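Local coordinates for benzoylformate decarboxylase (Mycobacterium smegmatis, PDB 4Q9D), which belongs to the thiamine pyrophosphate enzyme family and holds a magnesium ion in its C-terminal cofactor-binding domain, at residues 182-194 with 312-325. Numbering follows the deposited sequence.
Sequences RVAPDAERLAQFA and DSLVGDVGIALSRL
Leu314 points its side chain between Pro185, Leu190 and Phe193: CD1 meets Pro185 CB at 3.5 Å, while CD2 sits over one face of the Phe193 ring, 3.7 Å from its centroid, a CH-pi contact. Pro185 also lays CG on Ala321 CB and CD on Ile320 CG2. Leu190 splits its branches, CD2 against Arg324 CG (3.4 Å) and CD1 against Leu325 CD2 (3.8 Å). The Leu190 and Phe193 contacts seat helix 187-194 on helix 318-325 and on 312-315, an edge strand, within this chain, of the parallel six-stranded sheet of the Rossmann-like central domain; Pro185 packs just before that helix. Among the polar links, Arg189, extended from CG to NE with CG anti to its amide nitrogen (chi1 -176°), grips Ser313 O side-on through NE and NH2, each 2.9 Å away, the oxygen lying in the guanidinium plane; NH2 also bonds Ser178 of the second subunit. Asp317 N donates to Val183 O (2.8 Å, nearly straight at 168°), and Asp317 OD2 caps helix 318-325 by accepting from Ile320 N. One water joins Asp186 N to Val315 O. Another bridges Asp317 OD2 to Arg182 NH1; the Arg182 guanidinium has Ile320 CD1 over one face and, through NH2, a salt bridge to Asp186 of the second subunit.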
ATOM      1  N   ARG B 182     -23.188  14.954  -8.932  1.00 26.90           N
ATOM      2  CA  ARG B 182     -23.310  14.562 -10.334  1.00 26.39           C
ATOM      3  C   ARG B 182     -22.357  15.418 -11.136  1.00 20.48           C
ATOM      4  O   ARG B 182     -22.126  16.580 -10.786  1.00 23.38           O
ATOM      5  CB  ARG B 182     -24.734  14.849 -10.890  1.00 17.64           C
ATOM      6  CG  ARG B 182     -25.875  14.328 -10.068  1.00 20.62           C
ATOM      7  CD  ARG B 182     -27.222  14.469 -10.802  1.00 27.29           C
ATOM      8  NE  ARG B 182     -27.576  15.867 -11.095  1.00 28.21           N
ATOM      9  CZ  ARG B 182     -28.689  16.249 -11.728  1.00 36.62           C
ATOM     10  NH1 ARG B 182     -29.581  15.335 -12.135  1.00 27.00           N
ATOM     11  NH2 ARG B 182     -28.919  17.547 -11.952  1.00 29.36           N
ATOM     12  N   VAL B 183     -21.815  14.859 -12.218  1.00 19.26           N
ATOM     13  CA  VAL B 183     -21.280  15.675 -13.306  1.00 19.24           C
ATOM     14  C   VAL B 183     -22.094  15.344 -14.560  1.00 30.55           C
ATOM     15  O   VAL B 183     -22.698  14.276 -14.636  1.00 24.51           O
ATOM     16  CB  VAL B 183     -19.754  15.459 -13.523  1.00 21.32           C
ATOM     17  CG1 VAL B 183     -18.974  15.857 -12.248  1.00 20.98           C
ATOM     18  CG2 VAL B 183     -19.442  13.999 -13.907  1.00 23.42           C
ATOM     19  N   ALA B 184     -22.120  16.241 -15.538  1.00 26.44           N
ATOM     20  CA  ALA B 184     -22.858  15.977 -16.773  1.00 26.09           C
ATOM     21  C   ALA B 184     -21.907  15.503 -17.840  1.00 27.52           C
ATOM     22  O   ALA B 184     -20.739  15.834 -17.790  1.00 24.04           O
ATOM     23  CB  ALA B 184     -23.596  17.268 -17.257  1.00 23.01           C
ATOM     24  N   PRO B 185     -22.409  14.735 -18.826  1.00 27.04           N
ATOM     25  CA  PRO B 185     -21.599  14.392 -20.002  1.00 23.15           C
ATOM     26  C   PRO B 185     -21.104  15.669 -20.714  1.00 26.64           C
ATOM     27  O   PRO B 185     -21.782  16.681 -20.733  1.00 23.04           O
ATOM     28  CB  PRO B 185     -22.606  13.667 -20.915  1.00 20.78           C
ATOM     29  CG  PRO B 185     -23.690  13.144 -19.970  1.00 19.46           C
ATOM     30  CD  PRO B 185     -23.799  14.250 -18.942  1.00 25.43           C
ATOM     31  N   ASP B 186     -19.914  15.618 -21.272  1.00 22.84           N
ATOM     32  CA  ASP B 186     -19.428  16.661 -22.151  1.00 28.98           C
ATOM     33  C   ASP B 186     -20.481  16.766 -23.280  1.00 32.86           C
ATOM     34  O   ASP B 186     -20.764  15.771 -23.950  1.00 25.03           O
ATOM     35  CB  ASP B 186     -18.060  16.192 -22.656  1.00 26.86           C
ATOM     36  CG  ASP B 186     -17.487  17.049 -23.776  1.00 32.66           C
ATOM     37  OD1 ASP B 186     -18.239  17.745 -24.465  1.00 32.56           O
ATOM     38  OD2 ASP B 186     -16.249  16.959 -24.000  1.00 35.96           O
ATOM     39  N   ALA B 187     -21.069  17.947 -23.479  1.00 21.41           N
ATOM     40  CA  ALA B 187     -22.216  18.085 -24.390  1.00 26.65           C
ATOM     41  C   ALA B 187     -21.825  17.794 -25.836  1.00 27.70           C
ATOM     42  O   ALA B 187     -22.580  17.208 -26.614  1.00 28.36           O
ATOM     43  CB  ALA B 187     -22.867  19.509 -24.258  1.00 25.39           C
ATOM     44  N   GLU B 188     -20.616  18.182 -26.199  1.00 26.78           N
ATOM     45  CA  GLU B 188     -20.160  17.943 -27.555  1.00 25.29           C
ATOM     46  C   GLU B 188     -19.905  16.458 -27.817  1.00 30.69           C
ATOM     47  O   GLU B 188     -20.133  15.958 -28.930  1.00 28.84           O
ATOM     48  CB  GLU B 188     -18.909  18.779 -27.813  1.00 30.66           C
ATOM     49  CG  GLU B 188     -17.963  18.215 -28.838  1.00 45.11           C
ATOM     50  CD  GLU B 188     -16.684  19.047 -28.945  1.00 72.10           C
ATOM     51  OE1 GLU B 188     -15.592  18.441 -29.079  1.00 61.47           O
ATOM     52  OE2 GLU B 188     -16.781  20.302 -28.884  1.00 71.27           O
ATOM     53  N   ARG B 189     -19.458  15.732 -26.794  1.00 27.07           N
ATOM     54  CA  ARG B 189     -19.232  14.305 -26.966  1.00 24.66           C
ATOM     55  C   ARG B 189     -20.582  13.582 -26.934  1.00 24.19           C
ATOM     56  O   ARG B 189     -20.792  12.632 -27.674  1.00 24.91           O
ATOM     57  CB  ARG B 189     -18.262  13.747 -25.905  1.00 31.24           C
ATOM     58  CG  ARG B 189     -17.875  12.244 -26.044  1.00 22.27           C
ATOM     59  CD  ARG B 189     -16.616  11.897 -25.194  1.00 24.67           C
ATOM     60  NE  ARG B 189     -16.188  10.508 -25.379  1.00 23.39           N
ATOM     61  CZ  ARG B 189     -15.550  10.055 -26.449  1.00 26.41           C
ATOM     62  NH1 ARG B 189     -15.242  10.879 -27.453  1.00 26.70           N
ATOM     63  NH2 ARG B 189     -15.228   8.768 -26.528  1.00 23.81           N
ATOM     64  N   LEU B 190     -21.485  14.018 -26.059  1.00 21.54           N
ATOM     65  CA  LEU B 190     -22.791  13.393 -25.976  1.00 24.74           C
ATOM     66  C   LEU B 190     -23.532  13.575 -27.313  1.00 29.92           C
ATOM     67  O   LEU B 190     -24.164  12.643 -27.787  1.00 28.21           O
ATOM     68  CB  LEU B 190     -23.615  13.974 -24.839  1.00 22.03           C
ATOM     69  CG  LEU B 190     -24.953  13.260 -24.579  1.00 28.37           C
ATOM     70  CD1 LEU B 190     -24.722  11.869 -23.980  1.00 24.69           C
ATOM     71  CD2 LEU B 190     -25.813  14.085 -23.630  1.00 27.91           C
ATOM     72  N   ALA B 191     -23.418  14.764 -27.921  1.00 25.36           N
ATOM     73  CA  ALA B 191     -24.015  15.022 -29.240  1.00 26.88           C
ATOM     74  C   ALA B 191     -23.385  14.114 -30.295  1.00 28.36           C
ATOM     75  O   ALA B 191     -24.076  13.610 -31.172  1.00 30.82           O
ATOM     76  CB  ALA B 191     -23.899  16.521 -29.653  1.00 26.28           C
ATOM     77  N   GLN B 192     -22.078  13.881 -30.206  1.00 29.37           N
ATOM     78  CA  GLN B 192     -21.459  12.934 -31.125  1.00 24.22           C
ATOM     79  C   GLN B 192     -22.074  11.546 -30.972  1.00 29.92           C
ATOM     80  O   GLN B 192     -22.288  10.866 -31.970  1.00 29.09           O
ATOM     81  CB  GLN B 192     -19.939  12.844 -30.928  1.00 32.88           C
ATOM     82  CG  GLN B 192     -19.150  14.005 -31.527  1.00 44.78           C
ATOM     83  CD  GLN B 192     -17.711  14.131 -30.988  1.00 51.63           C
ATOM     84  OE1 GLN B 192     -17.219  13.283 -30.224  1.00 39.79           O
ATOM     85  NE2 GLN B 192     -17.040  15.218 -31.376  1.00 48.81           N
ATOM     86  N   PHE B 193     -22.306  11.115 -29.724  1.00 25.59           N
ATOM     87  CA  PHE B 193     -22.887   9.795 -29.465  1.00 32.17           C
ATOM     88  C   PHE B 193     -24.305   9.705 -30.061  1.00 29.22           C
ATOM     89  O   PHE B 193     -24.699   8.681 -30.630  1.00 29.89           O
ATOM     90  CB  PHE B 193     -22.923   9.467 -27.954  1.00 22.04           C
ATOM     91  CG  PHE B 193     -21.595   8.932 -27.380  1.00 28.96           C
ATOM     92  CD1 PHE B 193     -20.374   9.207 -27.991  1.00 20.07           C
ATOM     93  CD2 PHE B 193     -21.591   8.147 -26.218  1.00 21.35           C
ATOM     94  CE1 PHE B 193     -19.158   8.720 -27.457  1.00 26.34           C
ATOM     95  CE2 PHE B 193     -20.376   7.646 -25.659  1.00 24.61           C
ATOM     96  CZ  PHE B 193     -19.158   7.935 -26.275  1.00 24.86           C
ATOM     97  N   ALA B 194     -25.080  10.769 -29.879  1.00 25.97           N
ATOM     98  CA  ALA B 194     -26.443  10.822 -30.399  1.00 28.97           C
ATOM     99  C   ALA B 194     -26.448  10.681 -31.915  1.00 29.48           C
ATOM    100  O   ALA B 194     -27.306  10.010 -32.473  1.00 31.95           O
ATOM    101  CB  ALA B 194     -27.128  12.125 -29.997  1.00 28.28           C
ATOM    102  N   ASP B 312     -16.436   3.091 -27.494  1.00 25.46           N
ATOM    103  CA  ASP B 312     -16.187   4.489 -27.173  1.00 22.52           C
ATOM    104  C   ASP B 312     -17.057   4.854 -25.987  1.00 23.83           C
ATOM    105  O   ASP B 312     -18.258   4.551 -25.968  1.00 22.63           O
ATOM    106  CB  ASP B 312     -16.495   5.384 -28.388  1.00 22.32           C
ATOM    107  CG  ASP B 312     -15.599   5.072 -29.557  1.00 25.61           C
ATOM    108  OD1 ASP B 312     -14.369   5.301 -29.464  1.00 30.54           O
ATOM    109  OD2 ASP B 312     -16.110   4.578 -30.569  1.00 30.66           O
ATOM    110  N   SER B 313     -16.462   5.522 -25.004  1.00 21.61           N
ATOM    111  CA  SER B 313     -17.172   5.783 -23.763  1.00 21.12           C
ATOM    112  C   SER B 313     -17.191   7.268 -23.430  1.00 21.00           C
ATOM    113  O   SER B 313     -16.374   8.042 -23.926  1.00 23.77           O
ATOM    114  CB  SER B 313     -16.481   5.039 -22.610  1.00 22.07           C
ATOM    115  OG  SER B 313     -15.107   5.428 -22.531  1.00 25.34           O
ATOM    116  N   LEU B 314     -18.115   7.657 -22.561  1.00 23.00           N
ATOM    117  CA  LEU B 314     -18.068   8.975 -21.975  1.00 29.03           C
ATOM    118  C   LEU B 314     -18.515   8.887 -20.522  1.00 22.37           C
ATOM    119  O   LEU B 314     -19.277   8.000 -20.159  1.00 23.93           O
ATOM    120  CB  LEU B 314     -18.921   9.982 -22.769  1.00 27.25           C
ATOM    121  CG  LEU B 314     -20.446   9.983 -22.746  1.00 22.58           C
ATOM    122  CD1 LEU B 314     -20.966  10.622 -21.488  1.00 22.66           C
ATOM    123  CD2 LEU B 314     -20.993  10.745 -23.981  1.00 24.15           C
ATOM    124  N   VAL B 315     -18.028   9.813 -19.713  1.00 21.81           N
ATOM    125  CA  VAL B 315     -18.304   9.825 -18.277  1.00 21.23           C
ATOM    126  C   VAL B 315     -19.332  10.892 -18.023  1.00 24.15           C
ATOM    127  O   VAL B 315     -19.227  12.004 -18.566  1.00 22.59           O
ATOM    128  CB  VAL B 315     -17.037  10.170 -17.450  1.00 22.28           C
ATOM    129  CG1 VAL B 315     -17.391  10.305 -15.998  1.00 16.15           C
ATOM    130  CG2 VAL B 315     -15.927   9.107 -17.675  1.00 19.28           C
ATOM    131  N   GLY B 316     -20.337  10.550 -17.227  1.00 19.91           N
ATOM    132  CA  GLY B 316     -21.343  11.514 -16.831  1.00 22.93           C
ATOM    133  C   GLY B 316     -22.438  10.802 -16.084  1.00 24.12           C
ATOM    134  O   GLY B 316     -22.584   9.578 -16.212  1.00 24.29           O
ATOM    135  N   ASP B 317     -23.205  11.555 -15.309  1.00 18.96           N
ATOM    136  CA  ASP B 317     -24.367  11.013 -14.621  1.00 23.49           C
ATOM    137  C   ASP B 317     -25.334  10.379 -15.622  1.00 23.66           C
ATOM    138  O   ASP B 317     -25.640  10.980 -16.646  1.00 22.84           O
ATOM    139  CB  ASP B 317     -25.073  12.135 -13.865  1.00 21.15           C
ATOM    140  CG  ASP B 317     -26.279  11.648 -13.083  1.00 25.99           C
ATOM    141  OD1 ASP B 317     -26.106  11.272 -11.886  1.00 25.22           O
ATOM    142  OD2 ASP B 317     -27.403  11.650 -13.660  1.00 22.03           O
ATOM    143  N   VAL B 318     -25.830   9.176 -15.338  1.00 22.08           N
ATOM    144  CA  VAL B 318     -26.578   8.454 -16.377  1.00 24.53           C
ATOM    145  C   VAL B 318     -27.968   9.051 -16.537  1.00 23.23           C
ATOM    146  O   VAL B 318     -28.559   9.004 -17.610  1.00 25.03           O
ATOM    147  CB  VAL B 318     -26.628   6.927 -16.115  1.00 25.43           C
ATOM    148  CG1 VAL B 318     -25.230   6.363 -16.200  1.00 22.99           C
ATOM    149  CG2 VAL B 318     -27.256   6.627 -14.742  1.00 15.88           C
ATOM    150  N   GLY B 319     -28.476   9.633 -15.458  1.00 20.11           N
ATOM    151  CA  GLY B 319     -29.756  10.322 -15.486  1.00 25.02           C
ATOM    152  C   GLY B 319     -29.721  11.546 -16.384  1.00 23.35           C
ATOM    153  O   GLY B 319     -30.599  11.740 -17.229  1.00 28.06           O
ATOM    154  N   ILE B 320     -28.703  12.384 -16.214  1.00 27.54           N
ATOM    155  CA  ILE B 320     -28.537  13.537 -17.088  1.00 22.46           C
ATOM    156  C   ILE B 320     -28.328  13.079 -18.530  1.00 25.32           C
ATOM    157  O   ILE B 320     -28.881  13.646 -19.462  1.00 24.79           O
ATOM    158  CB  ILE B 320     -27.330  14.398 -16.643  1.00 20.42           C
ATOM    159  CG1 ILE B 320     -27.606  14.981 -15.261  1.00 22.37           C
ATOM    160  CG2 ILE B 320     -27.065  15.519 -17.643  1.00 22.15           C
ATOM    161  CD1 ILE B 320     -26.443  15.790 -14.709  1.00 28.95           C
ATOM    162  N   ALA B 321     -27.493  12.063 -18.721  1.00 23.69           N
ATOM    163  CA  ALA B 321     -27.215  11.586 -20.064  1.00 24.87           C
ATOM    164  C   ALA B 321     -28.484  11.135 -20.777  1.00 24.28           C
ATOM    165  O   ALA B 321     -28.665  11.466 -21.936  1.00 28.46           O
ATOM    166  CB  ALA B 321     -26.156  10.446 -20.062  1.00 18.53           C
ATOM    167  N   LEU B 322     -29.345  10.384 -20.079  1.00 23.49           N
ATOM    168  CA  LEU B 322     -30.549   9.801 -20.691  1.00 26.76           C
ATOM    169  C   LEU B 322     -31.573  10.872 -21.099  1.00 25.64           C
ATOM    170  O   LEU B 322     -32.052  10.858 -22.221  1.00 25.66           O
ATOM    171  CB  LEU B 322     -31.209   8.752 -19.780  1.00 23.04           C
ATOM    172  CG  LEU B 322     -30.525   7.375 -19.688  1.00 30.28           C
ATOM    173  CD1 LEU B 322     -30.950   6.659 -18.386  1.00 19.57           C
ATOM    174  CD2 LEU B 322     -30.820   6.519 -20.933  1.00 24.11           C
ATOM    175  N   SER B 323     -31.872  11.802 -20.195  1.00 23.04           N
ATOM    176  CA  SER B 323     -32.755  12.932 -20.486  1.00 30.99           C
ATOM    177  C   SER B 323     -32.261  13.710 -21.684  1.00 33.67           C
ATOM    178  O   SER B 323     -33.034  14.074 -22.560  1.00 33.72           O
ATOM    179  CB  SER B 323     -32.826  13.897 -19.302  1.00 27.04           C
ATOM    180  OG  SER B 323     -33.334  13.214 -18.181  1.00 54.16           O
ATOM    181  N   ARG B 324     -30.963  13.976 -21.709  1.00 29.27           N
ATOM    182  CA  ARG B 324     -30.393  14.753 -22.789  1.00 30.68           C
ATOM    183  C   ARG B 324     -30.394  13.995 -24.132  1.00 33.56           C
ATOM    184  O   ARG B 324     -30.694  14.559 -25.178  1.00 31.00           O
ATOM    185  CB  ARG B 324     -28.990  15.231 -22.393  1.00 33.67           C
ATOM    186  CG  ARG B 324     -28.398  16.234 -23.338  1.00 54.97           C
ATOM    187  CD  ARG B 324     -29.176  17.556 -23.375  1.00 61.31           C
ATOM    188  NE  ARG B 324     -28.959  18.238 -24.653  1.00 47.36           N
ATOM    189  CZ  ARG B 324     -29.839  19.051 -25.221  1.00 66.41           C
ATOM    190  NH1 ARG B 324     -30.992  19.292 -24.609  1.00 81.26           N
ATOM    191  NH2 ARG B 324     -29.572  19.627 -26.395  1.00 66.34           N
ATOM    192  N   LEU B 325     -30.053  12.715 -24.096  1.00 26.54           N
ATOM    193  CA  LEU B 325     -30.082  11.881 -25.285  1.00 28.15           C
ATOM    194  C   LEU B 325     -31.474  11.828 -25.913  1.00 24.88           C
ATOM    195  O   LEU B 325     -31.600  11.849 -27.121  1.00 31.59           O
ATOM    196  CB  LEU B 325     -29.617  10.464 -24.943  1.00 28.61           C
ATOM    197  CG  LEU B 325     -28.095  10.313 -24.857  1.00 23.59           C
ATOM    198  CD1 LEU B 325     -27.742   8.925 -24.332  1.00 25.27           C
ATOM    199  CD2 LEU B 325     -27.489  10.558 -26.246  1.00 19.38           C
TER
HETATM  200  O   HOH W   1     -29.538  12.520 -12.240  1.00 26.76           O
HETATM  201  O   HOH W   2     -18.066  13.402 -20.502  1.00 19.92           O